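Endolysin (Clostridium phage phictp1, PDB 5A6S) probably anchors a phage lytic enzyme to the clostridial cell wall, the crystallised piece being its truncated cell wall binding domain. Local coordinates at residues B[3-16]-B[41-53]. The protein carries 1 engineered substitution. Numbering follows the deposited sequence.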
ATOM      1  N   ASN B   3      13.938 -10.518  10.428  1.00 23.50           N
ATOM      2  CA  ASN B   3      12.524 -10.080  10.411  1.00 21.69           C
ATOM      3  C   ASN B   3      11.912 -10.351   9.064  1.00 23.36           C
ATOM      4  O   ASN B   3      12.574 -10.174   8.009  1.00 19.47           O
ATOM      5  CB  ASN B   3      12.399  -8.573  10.690  1.00 22.53           C
ATOM      6  CG  ASN B   3      12.840  -8.147  12.074  1.00 24.43           C
ATOM      7  OD1 ASN B   3      12.250  -8.492  13.112  1.00 26.26           O
ATOM      8  ND2 ASN B   3      13.850  -7.267  12.092  1.00 27.18           N
ATOM      9  N   LEU B   4      10.627 -10.703   9.077  1.00 22.64           N
ATOM     10  CA  LEU B   4       9.833 -10.863   7.875  1.00 22.91           C
ATOM     11  C   LEU B   4       8.372 -10.488   8.182  1.00 22.82           C
ATOM     12  O   LEU B   4       7.862 -10.782   9.267  1.00 24.80           O
ATOM     13  CB  LEU B   4       9.903 -12.327   7.422  1.00 23.43           C
ATOM     14  CG  LEU B   4       9.214 -12.766   6.180  1.00 21.50           C
ATOM     15  CD1 LEU B   4       9.721 -12.058   4.943  1.00 20.73           C
ATOM     16  CD2 LEU B   4       9.403 -14.266   6.003  1.00 23.89           C
ATOM     17  N   VAL B   5       7.718  -9.832   7.209  1.00 21.18           N
ATOM     18  CA  VAL B   5       6.337  -9.441   7.315  1.00 19.64           C
ATOM     19  C   VAL B   5       5.498 -10.147   6.267  1.00 20.08           C
ATOM     20  O   VAL B   5       5.695 -10.025   5.073  1.00 22.10           O
ATOM     21  CB  VAL B   5       6.180  -7.923   7.206  1.00 19.71           C
ATOM     22  CG1 VAL B   5       4.760  -7.522   7.563  1.00 21.49           C
ATOM     23  CG2 VAL B   5       7.161  -7.213   8.129  1.00 20.31           C
ATOM     24  N   VAL B   6       4.478 -10.840   6.758  1.00 20.16           N
ATOM     25  CA  VAL B   6       3.495 -11.591   5.961  1.00 19.78           C
ATOM     26  C   VAL B   6       2.161 -10.830   5.908  1.00 17.51           C
ATOM     27  O   VAL B   6       1.690 -10.243   6.905  1.00 20.08           O
ATOM     28  CB  VAL B   6       3.186 -12.996   6.576  1.00 23.93           C
ATOM     29  CG1 VAL B   6       2.458 -13.887   5.570  1.00 22.84           C
ATOM     30  CG2 VAL B   6       4.442 -13.698   6.988  1.00 28.43           C
ATOM     31  N   TYR B   7       1.588 -10.827   4.733  1.00 19.60           N
ATOM     32  CA  TYR B   7       0.296 -10.204   4.438  1.00 19.72           C
ATOM     33  C   TYR B   7      -0.518 -11.155   3.546  1.00 18.98           C
ATOM     34  O   TYR B   7       0.047 -11.957   2.814  1.00 21.25           O
ATOM     35  CB  TYR B   7       0.510  -8.868   3.740  1.00 18.57           C
ATOM     36  CG  TYR B   7       1.193  -9.018   2.442  1.00 19.61           C
ATOM     37  CD1 TYR B   7       0.483  -9.253   1.285  1.00 17.69           C
ATOM     38  CD2 TYR B   7       2.580  -9.016   2.352  1.00 18.79           C
ATOM     39  CE1 TYR B   7       1.131  -9.393   0.101  1.00 18.24           C
ATOM     40  CE2 TYR B   7       3.224  -9.172   1.172  1.00 17.47           C
ATOM     41  CZ  TYR B   7       2.533  -9.364   0.056  1.00 17.40           C
ATOM     42  OH  TYR B   7       3.182  -9.549  -1.100  1.00 21.40           O
ATOM     43  N   ASN B   8      -1.846 -11.027   3.618  1.00 21.79           N
ATOM     44  CA  ASN B   8      -2.719 -11.586   2.588  1.00 21.74           C
ATOM     45  C   ASN B   8      -3.004 -10.544   1.492  1.00 22.96           C
ATOM     46  O   ASN B   8      -2.975  -9.330   1.758  1.00 21.19           O
ATOM     47  CB  ASN B   8      -4.040 -12.031   3.252  1.00 23.58           C
ATOM     48  CG  ASN B   8      -3.817 -13.131   4.271  1.00 23.13           C
ATOM     49  OD1 ASN B   8      -3.571 -14.300   3.919  1.00 26.05           O
ATOM     50  ND2 ASN B   8      -3.872 -12.770   5.499  1.00 24.25           N
ATOM     51  N   ASP B   9      -3.239 -11.005   0.275  1.00 22.81           N
ATOM     52  CA  ASP B   9      -3.655 -10.136  -0.844  1.00 22.90           C
ATOM     53  C   ASP B   9      -4.598  -9.061  -0.368  1.00 23.88           C
ATOM     54  O   ASP B   9      -5.577  -9.350   0.342  1.00 22.44           O
ATOM     55  CB  ASP B   9      -4.486 -10.935  -1.836  1.00 24.76           C
ATOM     56  CG  ASP B   9      -3.702 -11.760  -2.796  1.00 27.10           C
ATOM     57  OD1 ASP B   9      -2.474 -11.624  -3.004  1.00 24.52           O
ATOM     58  OD2 ASP B   9      -4.399 -12.572  -3.444  1.00 26.83           O
ATOM     59  N   GLY B  10      -4.424  -7.854  -0.836  1.00 21.63           N
ATOM     60  CA  GLY B  10      -5.414  -6.824  -0.612  1.00 20.14           C
ATOM     61  C   GLY B  10      -4.858  -5.673   0.221  1.00 21.16           C
ATOM     62  O   GLY B  10      -3.606  -5.386   0.194  1.00 19.22           O
ATOM     63  N   ALA B  11      -5.742  -5.012   0.944  1.00 17.60           N
ATOM     64  CA  ALA B  11      -5.382  -3.758   1.644  1.00 19.51           C
ATOM     65  C   ALA B  11      -4.282  -3.959   2.658  1.00 19.96           C
ATOM     66  O   ALA B  11      -3.508  -3.078   2.871  1.00 17.51           O
ATOM     67  CB  ALA B  11      -6.553  -3.125   2.348  1.00 19.60           C
ATOM     68  N   ASP B  12      -4.260  -5.097   3.348  1.00 18.91           N
ATOM     69  CA  ASP B  12      -3.211  -5.328   4.371  1.00 18.90           C
ATOM     70  C   ASP B  12      -1.736  -5.310   3.849  1.00 17.50           C
ATOM     71  O   ASP B  12      -0.842  -5.057   4.625  1.00 18.08           O
ATOM     72  CB  ASP B  12      -3.474  -6.681   5.073  1.00 19.48           C
ATOM     73  CG  ASP B  12      -4.796  -6.669   5.867  1.00 23.02           C
ATOM     74  OD1 ASP B  12      -5.232  -5.551   6.336  1.00 20.28           O
ATOM     75  OD2 ASP B  12      -5.381  -7.795   5.992  1.00 23.58           O
ATOM     76  N   GLN B  13      -1.532  -5.632   2.605  1.00 18.56           N
ATOM     77  CA  GLN B  13      -0.221  -5.535   1.968  1.00 18.45           C
ATOM     78  C   GLN B  13       0.335  -4.086   2.162  1.00 18.31           C
ATOM     79  O   GLN B  13       1.539  -3.916   2.431  1.00 17.72           O
ATOM     80  CB  GLN B  13      -0.215  -5.953   0.576  1.00 18.46           C
ATOM     81  CG  GLN B  13       1.222  -5.868  -0.025  1.00 21.66           C
ATOM     82  CD  GLN B  13       1.345  -6.291  -1.449  1.00 23.39           C
ATOM     83  OE1 GLN B  13       0.385  -6.417  -2.155  1.00 29.99           O
ATOM     84  NE2 GLN B  13       2.557  -6.437  -1.891  1.00 30.60           N
ATOM     85  N   ARG B  14      -0.547  -3.096   2.116  1.00 17.99           N
ATOM     86  CA  ARG B  14      -0.150  -1.661   2.244  1.00 18.10           C
ATOM     87  C   ARG B  14       0.471  -1.455   3.593  1.00 19.03           C
ATOM     88  O   ARG B  14       1.572  -0.901   3.696  1.00 19.96           O
ATOM     89  CB  ARG B  14      -1.357  -0.775   2.130  1.00 16.70           C
ATOM     90  CG  ARG B  14      -2.125  -0.923   0.794  1.00 16.67           C
ATOM     91  CD  ARG B  14      -3.486  -0.273   0.972  1.00 18.93           C
ATOM     92  NE  ARG B  14      -4.419  -0.672  -0.101  1.00 20.93           N
ATOM     93  CZ  ARG B  14      -5.735  -0.447  -0.031  1.00 21.30           C
ATOM     94  NH1 ARG B  14      -6.234   0.205   0.993  1.00 18.09           N
ATOM     95  NH2 ARG B  14      -6.541  -0.821  -1.014  1.00 22.47           N
ATOM     96  N   ALA B  15      -0.232  -1.930   4.624  1.00 16.38           N
ATOM     97  CA  ALA B  15       0.232  -1.838   5.970  1.00 17.51           C
ATOM     98  C   ALA B  15       1.499  -2.642   6.183  1.00 17.67           C
ATOM     99  O   ALA B  15       2.402  -2.150   6.890  1.00 19.07           O
ATOM    100  CB  ALA B  15      -0.842  -2.248   6.967  1.00 17.81           C
ATOM    101  N   ALA B  16       1.581  -3.818   5.563  1.00 18.64           N
ATOM    102  CA  ALA B  16       2.736  -4.715   5.775  1.00 18.88           C
ATOM    103  C   ALA B  16       3.982  -3.979   5.227  1.00 20.86           C
ATOM    104  O   ALA B  16       5.040  -4.034   5.859  1.00 19.05           O
ATOM    105  CB  ALA B  16       2.561  -6.038   5.097  1.00 17.64           C
ATOM    106  N   ASN B  41      11.936 -13.251  13.771  1.00 29.22           N
ATOM    107  CA  ASN B  41      10.672 -12.548  14.030  1.00 29.48           C
ATOM    108  C   ASN B  41       9.795 -12.553  12.772  1.00 27.31           C
ATOM    109  O   ASN B  41      10.118 -11.961  11.719  1.00 27.06           O
ATOM    110  CB  ASN B  41      10.897 -11.103  14.520  1.00 28.68           C
ATOM    111  CG  ASN B  41      11.901 -10.991  15.677  1.00 32.49           C
ATOM    112  OD1 ASN B  41      13.030 -10.545  15.492  1.00 37.59           O
ATOM    113  ND2 ASN B  41      11.480 -11.339  16.856  1.00 30.42           N
ATOM    114  N   VAL B  42       8.684 -13.271  12.863  1.00 27.08           N
ATOM    115  CA  VAL B  42       7.685 -13.351  11.804  1.00 25.23           C
ATOM    116  C   VAL B  42       6.456 -12.525  12.225  1.00 28.10           C
ATOM    117  O   VAL B  42       5.736 -12.865  13.165  1.00 25.61           O
ATOM    118  CB  VAL B  42       7.252 -14.789  11.582  1.00 25.90           C
ATOM    119  CG1 VAL B  42       6.108 -14.837  10.578  1.00 28.26           C
ATOM    120  CG2 VAL B  42       8.456 -15.563  11.074  1.00 28.13           C
ATOM    121  N   TYR B  43       6.304 -11.385  11.583  1.00 25.33           N
ATOM    122  CA  TYR B  43       5.198 -10.506  11.812  1.00 23.55           C
ATOM    123  C   TYR B  43       4.154 -10.825  10.764  1.00 22.93           C
ATOM    124  O   TYR B  43       4.471 -11.124   9.601  1.00 21.36           O
ATOM    125  CB  TYR B  43       5.650  -9.075  11.631  1.00 24.34           C
ATOM    126  CG  TYR B  43       6.507  -8.527  12.688  1.00 24.37           C
ATOM    127  CD1 TYR B  43       7.874  -8.720  12.660  1.00 24.03           C
ATOM    128  CD2 TYR B  43       5.972  -7.805  13.734  1.00 23.02           C
ATOM    129  CE1 TYR B  43       8.678  -8.154  13.615  1.00 24.39           C
ATOM    130  CE2 TYR B  43       6.780  -7.247  14.695  1.00 27.97           C
ATOM    131  CZ  TYR B  43       8.139  -7.433  14.604  1.00 26.43           C
ATOM    132  OH  TYR B  43       8.936  -6.924  15.542  1.00 32.92           O
ATOM    133  N   ALA B  44       2.905 -10.819  11.203  1.00 24.97           N
ATOM    134  CA  ALA B  44       1.768 -10.888  10.286  1.00 23.02           C
ATOM    135  C   ALA B  44       0.971  -9.631  10.448  1.00 22.69           C
ATOM    136  O   ALA B  44       0.767  -9.184  11.573  1.00 23.43           O
ATOM    137  CB  ALA B  44       0.855 -12.054  10.626  1.00 23.15           C
ATOM    138  N   VAL B  45       0.397  -9.149   9.329  1.00 21.14           N
ATOM    139  CA  VAL B  45      -0.385  -7.951   9.327  1.00 20.36           C
ATOM    140  C   VAL B  45      -1.809  -8.233   8.780  1.00 20.40           C
ATOM    141  O   VAL B  45      -1.974  -8.631   7.624  1.00 22.22           O
ATOM    142  CB  VAL B  45       0.297  -6.783   8.558  1.00 22.29           C
ATOM    143  CG1 VAL B  45      -0.659  -5.598   8.456  1.00 22.91           C
ATOM    144  CG2 VAL B  45       1.553  -6.314   9.303  1.00 21.43           C
ATOM    145  N   GLY B  46      -2.810  -7.968   9.624  1.00 24.37           N
ATOM    146  CA  GLY B  46      -4.176  -8.162   9.247  1.00 23.56           C
ATOM    147  C   GLY B  46      -4.674  -9.569   9.537  1.00 27.14           C
ATOM    148  O   GLY B  46      -3.908 -10.508   9.510  1.00 24.79           O
ATOM    149  N   GLY B  47      -5.978  -9.684   9.760  1.00 27.13           N
ATOM    150  CA  GLY B  47      -6.657 -10.991   9.780  1.00 28.40           C
ATOM    151  C   GLY B  47      -6.479 -11.690  11.094  1.00 28.23           C
ATOM    152  O   GLY B  47      -6.421 -11.036  12.140  1.00 28.38           O
ATOM    153  N   ASN B  48      -6.405 -13.022  11.068  1.00 32.01           N
ATOM    154  CA  ASN B  48      -6.349 -13.774  12.327  1.00 32.72           C
ATOM    155  C   ASN B  48      -5.220 -14.774  12.329  1.00 29.57           C
ATOM    156  O   ASN B  48      -4.769 -15.224  11.283  1.00 27.09           O
ATOM    157  CB  ASN B  48      -7.701 -14.488  12.685  1.00 37.27           C
ATOM    158  CG  ASN B  48      -8.157 -15.401  11.604  1.00 37.22           C
ATOM    159  OD1 ASN B  48      -7.818 -16.584  11.579  1.00 47.83           O
ATOM    160  ND2 ASN B  48      -8.840 -14.845  10.634  1.00 39.21           N
ATOM    161  N   LYS B  49      -4.757 -15.099  13.528  1.00 28.94           N
ATOM    162  CA  LYS B  49      -3.574 -15.920  13.663  1.00 34.77           C
ATOM    163  C   LYS B  49      -3.617 -17.234  12.963  1.00 35.56           C
ATOM    164  O   LYS B  49      -2.609 -17.642  12.435  1.00 34.93           O
ATOM    165  CB  LYS B  49      -3.098 -16.012  15.118  1.00 42.51           C
ATOM    166  CG  LYS B  49      -3.800 -16.979  16.035  1.00 45.46           C
ATOM    167  CD  LYS B  49      -3.172 -16.823  17.417  1.00 50.28           C
ATOM    168  CE  LYS B  49      -3.755 -17.741  18.487  1.00 53.38           C
ATOM    169  NZ  LYS B  49      -5.102 -18.287  18.162  1.00 56.04           N
ATOM    170  N   GLU B  50      -4.793 -17.839  12.825  1.00 35.99           N
ATOM    171  CA  GLU B  50      -4.923 -19.160  12.193  1.00 35.58           C
ATOM    172  C   GLU B  50      -4.698 -19.121  10.703  1.00 35.83           C
ATOM    173  O   GLU B  50      -4.581 -20.173  10.039  1.00 32.38           O
ATOM    174  CB  GLU B  50      -6.336 -19.733  12.441  1.00 40.14           C
ATOM    175  CG  GLU B  50      -6.636 -20.019  13.901  1.00 44.50           C
ATOM    176  CD  GLU B  50      -7.049 -18.784  14.657  1.00 47.32           C
ATOM    177  OE1 GLU B  50      -7.410 -17.786  14.000  1.00 48.67           O
ATOM    178  OE2 GLU B  50      -6.971 -18.794  15.888  1.00 46.54           O
ATOM    179  N   GLN B  51      -4.678 -17.927  10.095  1.00 32.08           N
ATOM    180  CA  GLN B  51      -4.432 -17.891   8.666  1.00 28.86           C
ATOM    181  C   GLN B  51      -2.959 -18.014   8.347  1.00 27.26           C
ATOM    182  O   GLN B  51      -2.623 -18.107   7.180  1.00 27.39           O
ATOM    183  CB  GLN B  51      -4.876 -16.564   8.056  1.00 29.88           C
ATOM    184  CG  GLN B  51      -6.290 -16.146   8.338  1.00 32.24           C
ATOM    185  CD  GLN B  51      -6.546 -14.762   7.732  1.00 33.49           C
ATOM    186  OE1 GLN B  51      -6.480 -13.762   8.415  1.00 39.73           O
ATOM    187  NE2 GLN B  51      -6.708 -14.716   6.431  1.00 37.88           N
ATOM    188  N   TYR B  52      -2.101 -17.940   9.369  1.00 28.72           N
ATOM    189  CA  TYR B  52      -0.655 -17.775   9.186  1.00 29.79           C
ATOM    190  C   TYR B  52       0.151 -18.961   9.659  1.00 32.83           C
ATOM    191  O   TYR B  52      -0.341 -19.749  10.413  1.00 28.49           O
ATOM    192  CB  TYR B  52      -0.198 -16.553   9.940  1.00 28.13           C
ATOM    193  CG  TYR B  52      -0.783 -15.290   9.372  1.00 25.78           C
ATOM    194  CD1 TYR B  52      -0.339 -14.774   8.150  1.00 27.07           C
ATOM    195  CD2 TYR B  52      -1.781 -14.596  10.050  1.00 24.10           C
ATOM    196  CE1 TYR B  52      -0.889 -13.617   7.644  1.00 27.15           C
ATOM    197  CE2 TYR B  52      -2.335 -13.448   9.526  1.00 23.90           C
ATOM    198  CZ  TYR B  52      -1.875 -12.956   8.323  1.00 26.26           C
ATOM    199  OH  TYR B  52      -2.368 -11.767   7.828  1.00 26.90           O
ATOM    200  N   THR B  53       1.372 -19.073   9.157  1.00 31.11           N
ATOM    201  CA  THR B  53       2.359 -20.010   9.656  1.00 34.22           C
ATOM    202  C   THR B  53       2.389 -20.167  11.193  1.00 31.98           C
ATOM    203  O   THR B  53       2.226 -19.183  11.979  1.00 32.93           O
ATOM    204  CB  THR B  53       3.781 -19.697   9.085  1.00 29.87           C
ATOM    205  OG1 THR B  53       4.732 -20.647   9.628  1.00 32.45           O
ATOM    206  CG2 THR B  53       4.278 -18.269   9.514  1.00 30.18           C
TER
HETATM  207  O   HOH W   1      -3.503  -9.920   5.819  1.00 19.78           O
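Leu-4 and Val-6 hydrogen-bond to Asn-41, Tyr-43 and Val-45 where strands 3-7 and 41-45 run side by side at the centre of a four-stranded parallel sheet with helices packed against it, an α/β fold. Four backbone bonds join 3-7 to 41-45, among them Leu-4 N to Asn-41 O at 3.0 Å and Val-6 N to Tyr-43 O, the straightest, with 168° at the hydrogen. One face of the sheet carries Val-5, Tyr-43 and Val-45 toward helix 11-23. Val-45 splits its branches there: CG1, anti to the backbone N (chi1 173°), packs against CB of Ala-15 at 3.7 Å, while CG2 meets CG1 of Val-5 at 3.8 Å and lies by the backbone of Ala-16. Leu-19 covers this cluster, and the hydroxyl of Tyr-43 is hydrogen-bonded to that of Tyr-75. On the other face, CG1 of Val-6 touches the edge of the Tyr-52 ring, 3.9 Å from CD1; Ala-44 CB sits over the centre of one ring face and Gln-51 CB near the rim of the other. The hydroxyl is tethered by a 2.6 Å hydrogen bond from Tyr-52 OH to Gly-46 O, the donor standing above the carbonyl plane, which ties the returning loop to the strand end. ND2 of Asn-8 comes close to that hydroxyl, but at a poor angle for bonding; OD1 of Asn-8 is hydrogen-bonded to ND2 of Asn-30. Where the strands end, a water joins the loop after 3-7, the side chain of Asp-12 and strand 41-45: it accepts from Asn-8 N and ND2 and donates to Asp-12 OD2 at 2.8 Å and Val-45 O at 2.7 Å.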